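Local coordinates for protein general negative regulator of transcription subunit 2 (Saccharomyces cerevisiae, PDB 4BY6) that is required for the integrity of the CCR4-NOT core complex, which takes part in transcriptional regulation and mRNA deadenylation, at residues 145-150 and 166-171. Sequence-based numbering, arbitrary orientation.
Sequences AWLTKD and GSYVFF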
loop_
_atom_site.group_PDB
_atom_site.type_symbol
_atom_site.label_atom_id
_atom_site.label_comp_id
_atom_site.label_asym_id
_atom_site.label_seq_id
_atom_site.Cartn_x
_atom_site.Cartn_y
_atom_site.Cartn_z
ATOM N N ALA E 145 -19.747 7.727 -29.839
ATOM C CA ALA E 145 -20.755 7.915 -28.829
ATOM C C ALA E 145 -22.124 7.749 -29.466
ATOM O O ALA E 145 -22.314 8.153 -30.616
ATOM C CB ALA E 145 -20.619 9.261 -28.223
ATOM N N TRP E 146 -23.067 7.166 -28.727
ATOM C CA TRP E 146 -24.433 7.000 -29.235
ATOM C C TRP E 146 -25.330 8.190 -28.880
ATOM O O TRP E 146 -25.265 8.736 -27.763
ATOM C CB TRP E 146 -25.072 5.730 -28.682
ATOM C CG TRP E 146 -24.472 4.434 -29.122
ATOM C CD1 TRP E 146 -23.396 3.798 -28.580
ATOM C CD2 TRP E 146 -24.953 3.586 -30.166
ATOM N NE1 TRP E 146 -23.162 2.613 -29.240
ATOM C CE2 TRP E 146 -24.108 2.460 -30.214
ATOM C CE3 TRP E 146 -26.007 3.680 -31.076
ATOM C CZ2 TRP E 146 -24.290 1.436 -31.123
ATOM C CZ3 TRP E 146 -26.192 2.669 -31.969
ATOM C CH2 TRP E 146 -25.337 1.554 -31.993
ATOM N N LEU E 147 -26.187 8.572 -29.821
ATOM C CA LEU E 147 -27.138 9.648 -29.592
ATOM C C LEU E 147 -28.496 9.236 -30.072
ATOM O O LEU E 147 -28.600 8.396 -30.961
ATOM C CB LEU E 147 -26.707 10.919 -30.312
ATOM C CG LEU E 147 -26.420 10.732 -31.797
ATOM C CD1 LEU E 147 -27.645 10.914 -32.629
ATOM C CD2 LEU E 147 -25.441 11.778 -32.180
ATOM N N THR E 148 -29.541 9.834 -29.522
ATOM C CA THR E 148 -30.866 9.605 -30.084
ATOM C C THR E 148 -31.686 10.859 -29.980
ATOM O O THR E 148 -31.417 11.696 -29.134
ATOM C CB THR E 148 -31.609 8.406 -29.416
ATOM O OG1 THR E 148 -32.951 8.353 -29.925
ATOM C CG2 THR E 148 -31.675 8.562 -27.913
ATOM N N LYS E 149 -32.662 10.996 -30.871
ATOM C CA LYS E 149 -33.491 12.193 -30.928
ATOM C C LYS E 149 -34.185 12.503 -29.596
ATOM O O LYS E 149 -34.656 11.603 -28.906
ATOM C CB LYS E 149 -34.525 12.046 -32.045
ATOM C CG LYS E 149 -35.638 13.062 -32.026
ATOM C CD LYS E 149 -36.578 12.889 -33.241
ATOM C CE LYS E 149 -37.821 13.794 -33.107
ATOM N NZ LYS E 149 -38.631 13.902 -34.359
ATOM N N ASP E 150 -34.177 13.778 -29.212
ATOM C CA ASP E 150 -34.982 14.255 -28.101
ATOM C C ASP E 150 -36.375 14.515 -28.649
ATOM O O ASP E 150 -36.543 15.382 -29.507
ATOM C CB ASP E 150 -34.376 15.515 -27.480
ATOM C CG ASP E 150 -35.302 16.195 -26.477
ATOM O OD1 ASP E 150 -35.282 17.440 -26.395
ATOM O OD2 ASP E 150 -36.033 15.498 -25.746
ATOM N N GLY E 166 -30.773 19.801 -34.364
ATOM C CA GLY E 166 -31.827 19.289 -33.508
ATOM C C GLY E 166 -31.414 19.019 -32.084
ATOM O O GLY E 166 -30.269 19.243 -31.706
ATOM N N SER E 167 -32.353 18.514 -31.293
ATOM C CA SER E 167 -32.087 18.181 -29.905
ATOM C C SER E 167 -31.882 16.679 -29.748
ATOM O O SER E 167 -32.664 15.883 -30.255
ATOM C CB SER E 167 -33.223 18.663 -29.017
ATOM O OG SER E 167 -32.950 18.325 -27.676
ATOM N N TYR E 168 -30.824 16.298 -29.041
ATOM C CA TYR E 168 -30.441 14.901 -28.946
ATOM C C TYR E 168 -30.055 14.566 -27.529
ATOM O O TYR E 168 -29.793 15.448 -26.722
ATOM C CB TYR E 168 -29.273 14.593 -29.891
ATOM C CG TYR E 168 -29.563 14.972 -31.314
ATOM C CD1 TYR E 168 -30.187 14.079 -32.177
ATOM C CD2 TYR E 168 -29.254 16.234 -31.790
ATOM C CE1 TYR E 168 -30.474 14.431 -33.488
ATOM C CE2 TYR E 168 -29.547 16.596 -33.086
ATOM C CZ TYR E 168 -30.151 15.690 -33.933
ATOM O OH TYR E 168 -30.431 16.047 -35.233
ATOM N N VAL E 169 -30.019 13.277 -27.245
ATOM C CA VAL E 169 -29.593 12.743 -25.970
ATOM C C VAL E 169 -28.406 11.864 -26.290
ATOM O O VAL E 169 -28.550 10.894 -27.041
ATOM C CB VAL E 169 -30.724 11.930 -25.268
ATOM C CG1 VAL E 169 -30.275 11.417 -23.925
ATOM C CG2 VAL E 169 -31.931 12.767 -25.104
ATOM N N PHE E 170 -27.234 12.250 -25.781
ATOM C CA PHE E 170 -25.982 11.501 -25.952
ATOM C C PHE E 170 -25.701 10.582 -24.760
ATOM O O PHE E 170 -25.909 10.973 -23.612
ATOM C CB PHE E 170 -24.810 12.460 -26.107
ATOM C CG PHE E 170 -24.767 13.195 -27.412
ATOM C CD1 PHE E 170 -25.555 14.311 -27.632
ATOM C CD2 PHE E 170 -23.890 12.793 -28.408
ATOM C CE1 PHE E 170 -25.485 15.002 -28.851
ATOM C CE2 PHE E 170 -23.820 13.477 -29.613
ATOM C CZ PHE E 170 -24.618 14.578 -29.838
ATOM N N PHE E 171 -25.200 9.374 -24.992
ATOM C CA PHE E 171 -24.808 8.585 -23.831
ATOM C C PHE E 171 -23.317 8.727 -23.565
ATOM O O PHE E 171 -22.492 8.502 -24.449
ATOM C CB PHE E 171 -25.196 7.104 -23.985
ATOM C CG PHE E 171 -24.838 6.269 -22.783
ATOM C CD1 PHE E 171 -25.570 6.379 -21.601
ATOM C CD2 PHE E 171 -23.756 5.393 -22.819
ATOM C CE1 PHE E 171 -25.228 5.624 -20.474
ATOM C CE2 PHE E 171 -23.419 4.627 -21.702
ATOM C CZ PHE E 171 -24.158 4.745 -20.523
#
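Leu147 and Phe170 face each other as a non-hydrogen-bonded pair of two antiparallel strands, and their side chains run alongside each other in the same direction. Leu147 CB sits over one face of the Phe170 ring, 4.0 Å from its centroid, in a CH-pi contact displaced toward the rim. CG of Leu147 lies between the backbone N and the carbonyl carbon (chi1 53°). Beyond it the two methyls, turned by a chi2 of 89°, divide their work: CD2 packs 3.5 Å from Phe170 CE2, while CD1 reaches Tyr168 CD1 at 4.1 Å. Phe183 meets the Phe170 ring edge-to-face, and Arg181 adds a cation-pi contact, both from strand 177-186.

Thr148 and Val169 project to the other surface of the sheet. Their backbones exchange a pair of hydrogen bonds, Thr148 N to Val169 O at 2.9 Å and Val169 N to Thr148 O at 2.8 Å, whereas the Thr148 hydroxyl turns to the carbonyl of Asn136. Nearer one end, Phe171 N donates to Trp146 O; both of these aromatic side chains lead away from the pairing and meet Phe113 of helix 109-118.

At the far end the ladder finishes in two polar bonds between Asp150 and Ser167. Asp150 N bonds to Ser167 O from above the carbonyl plane, and Ser167 OG, anti to its backbone N, donates to the anti side of Asp150 OD1 over 2.8 Å. Gln180 also binds that hydroxyl. An alanine in place of Asp150 would probably leave the Ser167 hydroxyl without this carboxylate acceptor and freer to turn.

Aromatic side chains thus pack on both surfaces, Phe170 against Phe183, and Trp146 and Phe171 against helix 109-118. The pair are neighbouring strands of a curled antiparallel sheet, consistent with the SH3-like C-terminal domain of the NOT2/NOT3/NOT5 family.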